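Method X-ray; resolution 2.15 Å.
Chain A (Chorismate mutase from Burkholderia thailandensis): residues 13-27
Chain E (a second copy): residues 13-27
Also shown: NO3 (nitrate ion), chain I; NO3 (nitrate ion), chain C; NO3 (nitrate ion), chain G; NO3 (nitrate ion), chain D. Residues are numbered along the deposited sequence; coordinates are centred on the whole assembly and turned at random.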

ATOM      1  N   ASP A  13      14.573 -12.045 -10.734  1.00 74.42           N
ATOM      2  CA  ASP A  13      15.075 -11.027  -9.819  1.00 69.47           C
ATOM      3  C   ASP A  13      14.510 -11.207  -8.412  1.00 72.88           C
ATOM      4  O   ASP A  13      13.648 -12.062  -8.175  1.00 77.01           O
ATOM      5  CB  ASP A  13      14.732  -9.631 -10.342  1.00 60.82           C
ATOM      6  N   ASP A  14      15.014 -10.390  -7.482  1.00 67.46           N
ATOM      7  CA  ASP A  14      14.503 -10.293  -6.121  1.00 57.70           C
ATOM      8  C   ASP A  14      13.220  -9.476  -6.043  1.00 56.61           C
ATOM      9  O   ASP A  14      12.844  -8.992  -4.956  1.00 48.19           O
ATOM     10  CB  ASP A  14      15.567  -9.689  -5.200  1.00 56.36           C
ATOM     11  N   THR A  15      12.544  -9.303  -7.180  1.00 47.34           N
ATOM     12  CA  THR A  15      11.304  -8.548  -7.163  1.00 41.81           C
ATOM     13  C   THR A  15      10.199  -9.311  -6.447  1.00 35.89           C
ATOM     14  O   THR A  15       9.305  -8.691  -5.863  1.00 30.38           O
ATOM     15  CB  THR A  15      10.876  -8.194  -8.581  1.00 38.31           C
ATOM     16  OG1 THR A  15      10.587  -9.396  -9.295  1.00 51.79           O
ATOM     17  CG2 THR A  15      11.990  -7.433  -9.293  1.00 39.00           C
ATOM     18  N   ALA A  16      10.252 -10.646  -6.453  1.00 35.56           N
ATOM     19  CA  ALA A  16       9.225 -11.413  -5.752  1.00 36.81           C
ATOM     20  C   ALA A  16       9.188 -11.038  -4.279  1.00 36.33           C
ATOM     21  O   ALA A  16       8.121 -10.731  -3.727  1.00 31.85           O
ATOM     22  CB  ALA A  16       9.469 -12.910  -5.921  1.00 36.81           C
ATOM     23  N   LEU A  17      10.359 -11.026  -3.634  1.00 27.29           N
ATOM     24  CA  LEU A  17      10.446 -10.606  -2.241  1.00 31.43           C
ATOM     25  C   LEU A  17      10.012  -9.157  -2.064  1.00 27.12           C
ATOM     26  O   LEU A  17       9.292  -8.833  -1.116  1.00 26.68           O
ATOM     27  CB  LEU A  17      11.873 -10.783  -1.726  1.00 31.96           C
ATOM     28  CG  LEU A  17      12.363 -12.201  -1.495  1.00 37.46           C
ATOM     29  CD1 LEU A  17      13.844 -12.145  -1.107  1.00 40.30           C
ATOM     30  CD2 LEU A  17      11.542 -12.836  -0.406  1.00 34.20           C
ATOM     31  N   THR A  18      10.472  -8.269  -2.950  1.00 24.67           N
ATOM     32  CA  THR A  18      10.147  -6.851  -2.841  1.00 21.68           C
ATOM     33  C   THR A  18       8.643  -6.618  -2.882  1.00 21.15           C
ATOM     34  O   THR A  18       8.101  -5.814  -2.110  1.00 27.21           O
ATOM     35  CB  THR A  18      10.831  -6.087  -3.977  1.00 31.50           C
ATOM     36  OG1 THR A  18      12.213  -6.452  -4.038  1.00 36.91           O
ATOM     37  CG2 THR A  18      10.722  -4.587  -3.747  1.00 30.99           C
ATOM     38  N   ASN A  19       7.949  -7.311  -3.787  1.00 28.76           N
ATOM     39  CA  ASN A  19       6.499  -7.174  -3.878  1.00 30.01           C
ATOM     40  C   ASN A  19       5.819  -7.726  -2.636  1.00 27.60           C
ATOM     41  O   ASN A  19       4.851  -7.134  -2.135  1.00 22.33           O
ATOM     42  CB  ASN A  19       5.996  -7.876  -5.133  1.00 27.26           C
ATOM     43  CG  ASN A  19       6.003  -6.959  -6.349  1.00 30.25           C
ATOM     44  OD1 ASN A  19       5.975  -5.738  -6.212  1.00 33.54           O
ATOM     45  ND2 ASN A  19       6.001  -7.543  -7.535  1.00 35.71           N
ATOM     46  N   LEU A  20       6.343  -8.834  -2.105  1.00 19.84           N
ATOM     47  CA  LEU A  20       5.792  -9.424  -0.886  1.00 29.41           C
ATOM     48  C   LEU A  20       5.893  -8.456   0.293  1.00 27.40           C
ATOM     49  O   LEU A  20       4.927  -8.266   1.042  1.00 25.47           O
ATOM     50  CB  LEU A  20       6.524 -10.738  -0.566  1.00 23.64           C
ATOM     51  CG  LEU A  20       5.931 -11.565   0.573  1.00 26.55           C
ATOM     52  CD1 LEU A  20       4.499 -11.972   0.216  1.00 26.13           C
ATOM     53  CD2 LEU A  20       6.774 -12.790   0.871  1.00 22.99           C
ATOM     54  N   VAL A  21       7.070  -7.850   0.484  1.00 21.35           N
ATOM     55  CA  VAL A  21       7.254  -6.854   1.544  1.00 19.26           C
ATOM     56  C   VAL A  21       6.251  -5.711   1.392  1.00 19.20           C
ATOM     57  O   VAL A  21       5.577  -5.315   2.349  1.00 24.68           O
ATOM     58  CB  VAL A  21       8.710  -6.340   1.528  1.00 20.02           C
ATOM     59  CG1 VAL A  21       8.918  -5.185   2.531  1.00 22.01           C
ATOM     60  CG2 VAL A  21       9.666  -7.472   1.815  1.00 20.29           C
ATOM     61  N   ALA A  22       6.146  -5.158   0.186  1.00 20.16           N
ATOM     62  CA  ALA A  22       5.261  -4.013  -0.026  1.00 20.04           C
ATOM     63  C   ALA A  22       3.821  -4.354   0.322  1.00 22.86           C
ATOM     64  O   ALA A  22       3.127  -3.564   0.976  1.00 20.70           O
ATOM     65  CB  ALA A  22       5.352  -3.538  -1.476  1.00 21.00           C
ATOM     66  N   LEU A  23       3.364  -5.542  -0.072  1.00 20.71           N
ATOM     67  CA  LEU A  23       1.974  -5.892   0.194  1.00 26.89           C
ATOM     68  C   LEU A  23       1.759  -6.193   1.671  1.00 21.14           C
ATOM     69  O   LEU A  23       0.720  -5.816   2.241  1.00 21.77           O
ATOM     70  CB  LEU A  23       1.547  -7.069  -0.685  1.00 26.00           C
ATOM     71  CG  LEU A  23       1.385  -6.719  -2.179  1.00 25.29           C
ATOM     72  CD1 LEU A  23       1.406  -7.990  -3.030  1.00 27.13           C
ATOM     73  CD2 LEU A  23       0.115  -5.865  -2.455  1.00 23.05           C
ATOM     74  N   ALA A  24       2.736  -6.852   2.316  1.00 27.04           N
ATOM     75  CA  ALA A  24       2.618  -7.116   3.746  1.00 26.37           C
ATOM     76  C   ALA A  24       2.552  -5.814   4.518  1.00 25.49           C
ATOM     77  O   ALA A  24       1.795  -5.689   5.485  1.00 22.06           O
ATOM     78  CB  ALA A  24       3.790  -7.965   4.249  1.00 19.76           C
ATOM     79  N   SER A  25       3.346  -4.833   4.104  1.00 18.18           N
ATOM     80  CA  SER A  25       3.304  -3.532   4.757  1.00 20.90           C
ATOM     81  C   SER A  25       1.973  -2.836   4.494  1.00 26.97           C
ATOM     82  O   SER A  25       1.404  -2.200   5.389  1.00 23.56           O
ATOM     83  CB  SER A  25       4.484  -2.681   4.265  1.00 20.02           C
ATOM     84  OG  SER A  25       4.354  -1.333   4.668  1.00 22.48           O
ATOM     85  N   GLN A  26       1.467  -2.957   3.267  1.00 21.64           N
ATOM     86  CA  GLN A  26       0.178  -2.374   2.930  1.00 25.18           C
ATOM     87  C   GLN A  26      -0.932  -2.969   3.793  1.00 27.27           C
ATOM     88  O   GLN A  26      -1.782  -2.240   4.318  1.00 21.95           O
ATOM     89  CB  GLN A  26      -0.092  -2.584   1.434  1.00 27.92           C
ATOM     90  CG  GLN A  26      -1.306  -1.868   0.883  1.00 40.09           C
ATOM     91  CD  GLN A  26      -1.429  -1.958  -0.653  1.00 46.43           C
ATOM     92  OE1 GLN A  26      -0.453  -2.193  -1.364  1.00 43.28           O
ATOM     93  NE2 GLN A  26      -2.639  -1.764  -1.152  1.00 47.33           N
ATOM     94  N   ARG A  27      -0.919  -4.284   3.988  1.00 23.30           N
ATOM     95  CA  ARG A  27      -1.936  -4.899   4.842  1.00 30.65           C
ATOM     96  C   ARG A  27      -1.781  -4.451   6.288  1.00 30.74           C
ATOM     97  O   ARG A  27      -2.772  -4.133   6.962  1.00 27.51           O
ATOM     98  CB  ARG A  27      -1.857  -6.422   4.751  1.00 26.72           C
ATOM     99  CG  ARG A  27      -3.066  -7.133   5.335  1.00 23.89           C
ATOM    100  CD  ARG A  27      -2.780  -8.615   5.546  1.00 31.89           C
ATOM    101  NE  ARG A  27      -4.006  -9.351   5.798  1.00 38.21           N
ATOM    102  CZ  ARG A  27      -4.568  -9.470   6.992  1.00 35.03           C
ATOM    103  NH1 ARG A  27      -3.993  -8.917   8.055  1.00 30.69           N
ATOM    104  NH2 ARG A  27      -5.704 -10.144   7.117  1.00 38.80           N
TER
ATOM    105  N   ASP E  13      18.610  -3.157  -9.379  1.00 69.20           N
ATOM    106  CA  ASP E  13      17.807  -1.964  -9.622  1.00 61.76           C
ATOM    107  C   ASP E  13      16.376  -2.309 -10.003  1.00 56.06           C
ATOM    108  O   ASP E  13      15.504  -1.437  -9.949  1.00 60.03           O
ATOM    109  CB  ASP E  13      18.451  -1.117 -10.715  1.00 72.98           C
ATOM    110  CG  ASP E  13      19.914  -0.814 -10.431  1.00 85.14           C
ATOM    111  OD1 ASP E  13      20.762  -1.730 -10.564  1.00 86.20           O
ATOM    112  OD2 ASP E  13      20.212   0.345 -10.072  1.00 90.79           O
ATOM    113  N   ASP E  14      16.117  -3.558 -10.391  1.00 56.84           N
ATOM    114  CA  ASP E  14      14.743  -4.014 -10.567  1.00 54.69           C
ATOM    115  C   ASP E  14      13.893  -3.717  -9.335  1.00 46.76           C
ATOM    116  O   ASP E  14      12.712  -3.369  -9.454  1.00 44.61           O
ATOM    117  CB  ASP E  14      14.727  -5.513 -10.874  1.00 54.65           C
ATOM    118  CG  ASP E  14      15.064  -5.820 -12.323  1.00 61.15           C
ATOM    119  OD1 ASP E  14      14.815  -4.956 -13.191  1.00 62.72           O
ATOM    120  OD2 ASP E  14      15.564  -6.930 -12.595  1.00 63.30           O
ATOM    121  N   THR E  15      14.472  -3.852  -8.137  1.00 33.27           N
ATOM    122  CA  THR E  15      13.666  -3.635  -6.940  1.00 35.00           C
ATOM    123  C   THR E  15      13.316  -2.161  -6.769  1.00 34.00           C
ATOM    124  O   THR E  15      12.225  -1.840  -6.290  1.00 37.96           O
ATOM    125  CB  THR E  15      14.388  -4.164  -5.700  1.00 40.67           C
ATOM    126  OG1 THR E  15      15.611  -3.444  -5.526  1.00 42.26           O
ATOM    127  CG2 THR E  15      14.712  -5.647  -5.856  1.00 40.87           C
ATOM    128  N   ALA E  16      14.222  -1.259  -7.164  1.00 34.06           N
ATOM    129  CA  ALA E  16      13.923   0.167  -7.105  1.00 33.81           C
ATOM    130  C   ALA E  16      12.716   0.513  -7.971  1.00 37.60           C
ATOM    131  O   ALA E  16      11.837   1.281  -7.554  1.00 30.48           O
ATOM    132  CB  ALA E  16      15.142   0.981  -7.548  1.00 33.42           C
ATOM    133  N   LEU E  17      12.663  -0.026  -9.188  1.00 34.93           N
ATOM    134  CA  LEU E  17      11.464   0.137  -9.999  1.00 37.43           C
ATOM    135  C   LEU E  17      10.266  -0.510  -9.326  1.00 39.02           C
ATOM    136  O   LEU E  17       9.177   0.080  -9.272  1.00 36.76           O
ATOM    137  CB  LEU E  17      11.686  -0.464 -11.384  1.00 41.74           C
ATOM    138  CG  LEU E  17      12.694   0.304 -12.230  1.00 43.13           C
ATOM    139  CD1 LEU E  17      12.966  -0.434 -13.518  1.00 39.04           C
ATOM    140  CD2 LEU E  17      12.165   1.712 -12.494  1.00 40.43           C
ATOM    141  N   THR E  18      10.453  -1.718  -8.791  1.00 29.81           N
ATOM    142  CA  THR E  18       9.341  -2.418  -8.164  1.00 32.84           C
ATOM    143  C   THR E  18       8.762  -1.604  -7.014  1.00 27.02           C
ATOM    144  O   THR E  18       7.543  -1.443  -6.911  1.00 28.47           O
ATOM    145  CB  THR E  18       9.793  -3.797  -7.690  1.00 32.71           C
ATOM    146  OG1 THR E  18      10.243  -4.556  -8.816  1.00 46.02           O
ATOM    147  CG2 THR E  18       8.637  -4.519  -7.077  1.00 34.31           C
ATOM    148  N   ASN E  19       9.623  -1.034  -6.174  1.00 29.37           N
ATOM    149  CA  ASN E  19       9.129  -0.229  -5.065  1.00 26.38           C
ATOM    150  C   ASN E  19       8.414   1.025  -5.563  1.00 28.33           C
ATOM    151  O   ASN E  19       7.364   1.393  -5.024  1.00 32.75           O
ATOM    152  CB  ASN E  19      10.278   0.122  -4.122  1.00 26.17           C
ATOM    153  CG  ASN E  19      10.560  -0.985  -3.130  1.00 27.78           C
ATOM    154  OD1 ASN E  19       9.689  -1.808  -2.840  1.00 24.80           O
ATOM    155  ND2 ASN E  19      11.766  -0.998  -2.580  1.00 27.29           N
ATOM    156  N   LEU E  20       8.950   1.682  -6.602  1.00 29.65           N
ATOM    157  CA  LEU E  20       8.277   2.866  -7.149  1.00 33.68           C
ATOM    158  C   LEU E  20       6.886   2.519  -7.678  1.00 31.91           C
ATOM    159  O   LEU E  20       5.926   3.272  -7.464  1.00 34.03           O
ATOM    160  CB  LEU E  20       9.130   3.506  -8.250  1.00 31.30           C
ATOM    161  CG  LEU E  20       8.662   4.857  -8.816  1.00 31.48           C
ATOM    162  CD1 LEU E  20       8.706   5.933  -7.752  1.00 31.24           C
ATOM    163  CD2 LEU E  20       9.501   5.289 -10.025  1.00 33.88           C
ATOM    164  N   VAL E  21       6.758   1.378  -8.357  1.00 33.10           N
ATOM    165  CA  VAL E  21       5.458   0.946  -8.866  1.00 29.00           C
ATOM    166  C   VAL E  21       4.485   0.725  -7.714  1.00 32.06           C
ATOM    167  O   VAL E  21       3.348   1.210  -7.731  1.00 29.96           O
ATOM    168  CB  VAL E  21       5.613  -0.329  -9.714  1.00 33.65           C
ATOM    169  CG1 VAL E  21       4.246  -0.982  -9.939  1.00 31.24           C
ATOM    170  CG2 VAL E  21       6.307  -0.015 -11.042  1.00 32.10           C
ATOM    171  N   ALA E  22       4.924  -0.023  -6.699  1.00 28.93           N
ATOM    172  CA  ALA E  22       4.066  -0.337  -5.563  1.00 26.64           C
ATOM    173  C   ALA E  22       3.567   0.930  -4.879  1.00 32.64           C
ATOM    174  O   ALA E  22       2.378   1.053  -4.546  1.00 28.52           O
ATOM    175  CB  ALA E  22       4.827  -1.219  -4.573  1.00 23.87           C
ATOM    176  N   LEU E  23       4.466   1.885  -4.656  1.00 26.05           N
ATOM    177  CA  LEU E  23       4.066   3.093  -3.949  1.00 31.26           C
ATOM    178  C   LEU E  23       3.168   3.981  -4.816  1.00 26.37           C
ATOM    179  O   LEU E  23       2.315   4.703  -4.287  1.00 30.57           O
ATOM    180  CB  LEU E  23       5.317   3.843  -3.472  1.00 24.95           C
ATOM    181  CG  LEU E  23       6.108   3.219  -2.314  1.00 27.89           C
ATOM    182  CD1 LEU E  23       7.420   3.950  -2.096  1.00 28.19           C
ATOM    183  CD2 LEU E  23       5.291   3.224  -1.014  1.00 24.04           C
ATOM    184  N   ALA E  24       3.342   3.952  -6.139  1.00 25.77           N
ATOM    185  CA  ALA E  24       2.427   4.705  -6.999  1.00 27.08           C
ATOM    186  C   ALA E  24       1.030   4.101  -6.949  1.00 32.55           C
ATOM    187  O   ALA E  24       0.030   4.827  -6.858  1.00 31.90           O
ATOM    188  CB  ALA E  24       2.943   4.739  -8.440  1.00 27.98           C
ATOM    189  N   SER E  25       0.945   2.767  -7.006  1.00 26.56           N
ATOM    190  CA  SER E  25      -0.345   2.097  -6.869  1.00 29.52           C
ATOM    191  C   SER E  25      -0.984   2.434  -5.527  1.00 30.38           C
ATOM    192  O   SER E  25      -2.166   2.773  -5.459  1.00 31.89           O
ATOM    193  CB  SER E  25      -0.163   0.592  -7.037  1.00 33.57           C
ATOM    194  OG  SER E  25      -1.369  -0.131  -6.853  1.00 37.02           O
ATOM    195  N   GLN E  26      -0.204   2.362  -4.451  1.00 33.74           N
ATOM    196  CA  GLN E  26      -0.705   2.707  -3.124  1.00 30.28           C
ATOM    197  C   GLN E  26      -1.322   4.107  -3.100  1.00 29.03           C
ATOM    198  O   GLN E  26      -2.392   4.317  -2.523  1.00 25.62           O
ATOM    199  CB  GLN E  26       0.445   2.616  -2.118  1.00 31.53           C
ATOM    200  CG  GLN E  26       0.162   1.845  -0.864  1.00 39.70           C
ATOM    201  CD  GLN E  26       1.436   1.599  -0.043  1.00 44.83           C
ATOM    202  OE1 GLN E  26       2.357   0.913  -0.487  1.00 45.05           O
ATOM    203  NE2 GLN E  26       1.482   2.158   1.151  1.00 41.39           N
ATOM    204  N   ARG E  27      -0.636   5.093  -3.679  1.00 31.35           N
ATOM    205  CA  ARG E  27      -1.184   6.443  -3.657  1.00 32.72           C
ATOM    206  C   ARG E  27      -2.462   6.515  -4.474  1.00 34.76           C
ATOM    207  O   ARG E  27      -3.435   7.144  -4.057  1.00 29.06           O
ATOM    208  CB  ARG E  27      -0.161   7.454  -4.174  1.00 35.29           C
ATOM    209  CG  ARG E  27      -0.614   8.887  -3.961  1.00 37.19           C
ATOM    210  CD  ARG E  27       0.213   9.844  -4.794  1.00 40.17           C
ATOM    211  NE  ARG E  27       0.169  11.184  -4.237  1.00 35.63           N
ATOM    212  CZ  ARG E  27      -0.693  12.116  -4.618  1.00 34.12           C
ATOM    213  NH1 ARG E  27      -1.583  11.858  -5.578  1.00 31.61           N
ATOM    214  NH2 ARG E  27      -0.655  13.309  -4.044  1.00 37.18           N
TER
HETATM  215  N   NO3 I 303      -6.842 -10.128  10.526  1.00 82.32           N
HETATM  216  O1  NO3 I 303      -5.654  -9.681  10.557  1.00 68.36           O
HETATM  217  O2  NO3 I 303      -7.544 -10.011   9.475  1.00 84.52           O
HETATM  218  O3  NO3 I 303      -7.339 -10.693  11.548  1.00 84.85           O
HETATM  219  N   NO3 C 301      -2.749  -0.501  -9.669  1.00 50.67           N
HETATM  220  O1  NO3 C 301      -3.729  -0.723 -10.429  1.00 50.93           O
HETATM  221  O2  NO3 C 301      -2.619   0.645  -9.132  1.00 47.13           O
HETATM  222  O3  NO3 C 301      -1.917  -1.435  -9.440  1.00 53.70           O
HETATM  223  N   NO3 G 301       6.053  -0.915   7.521  1.00 38.57           N
HETATM  224  O1  NO3 G 301       4.922  -1.472   7.365  1.00 35.69           O
HETATM  225  O2  NO3 G 301       6.443  -0.574   8.681  1.00 33.74           O
HETATM  226  O3  NO3 G 301       6.788  -0.690   6.514  1.00 38.86           O
HETATM  227  N   NO3 D 303      -3.242  15.451  -5.304  1.00 77.25           N
HETATM  228  O1  NO3 D 303      -3.251  15.892  -4.113  1.00 76.75           O
HETATM  229  O2  NO3 D 303      -3.347  14.208  -5.562  1.00 72.31           O
HETATM  230  O3  NO3 D 303      -3.132  16.273  -6.255  1.00 78.39           O
HETATM  231  O   HOH W   1       9.317  -3.778  -0.891  1.00 23.08           O
HETATM  232  O   HOH W   2       5.799  -3.456  -7.760  1.00 36.99           O
HETATM  233  O   HOH W   3       2.538   0.548   3.550  1.00 26.70           O
HETATM  234  O   HOH W   4      -1.891  -0.594  -4.238  1.00 42.23           O
HETATM  235  O   HOH W   5       1.945  -1.387  -1.144  1.00 45.38           O

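Each stretch is mostly helix, residues 15-27 in chain A, and the two helices, from two copies of one protein, run roughly parallel: their N-to-C directions differ by 28° and their axes approach to 9.3 Å. Like residues face each other, with the CA atoms of Thr15(A) and Thr15(E) 5.5 Å apart, those of Ala22(A) and Ala22(E) 6.8 Å, and those of Gln26(A) and Gln26(E) 8.0 Å.

Small side chains suit so close an approach. Ala22(A) CB meets Ala22(E) CB at 3.9 Å, an apolar contact between single methyl groups. One turn earlier, the CG2 atoms of Thr18(A) and Thr18(E) also lie 3.9 Å apart. Threonine serves twice here, offering a methyl to the partner while its hydroxyl donates to a carbonyl of its own chain: Thr18(A) OG1 donates to Asp14(A) O and Thr18(E) OG1 to Asp14(E) O, both at 2.8 Å.

No direct hydrogen bond joins the modelled atoms of the two stretches; water supplies the polar links. Water 1 donates to Thr18(A) O (2.7 Å) and Asn19(E) OD1 (2.8 Å), and water 2 repeats the bridge between Asn19(A) OD1 and Thr18(E) O, both at 2.8 Å. Each asparagine leaves its helix sideways, but its amide end reaches nearer the partner. Further along, the longer glutamines span the wider gap, and water 5 lies between them, 2.5 Å from Gln26(A) OE1 and 2.4 Å from Gln26(E) OE1.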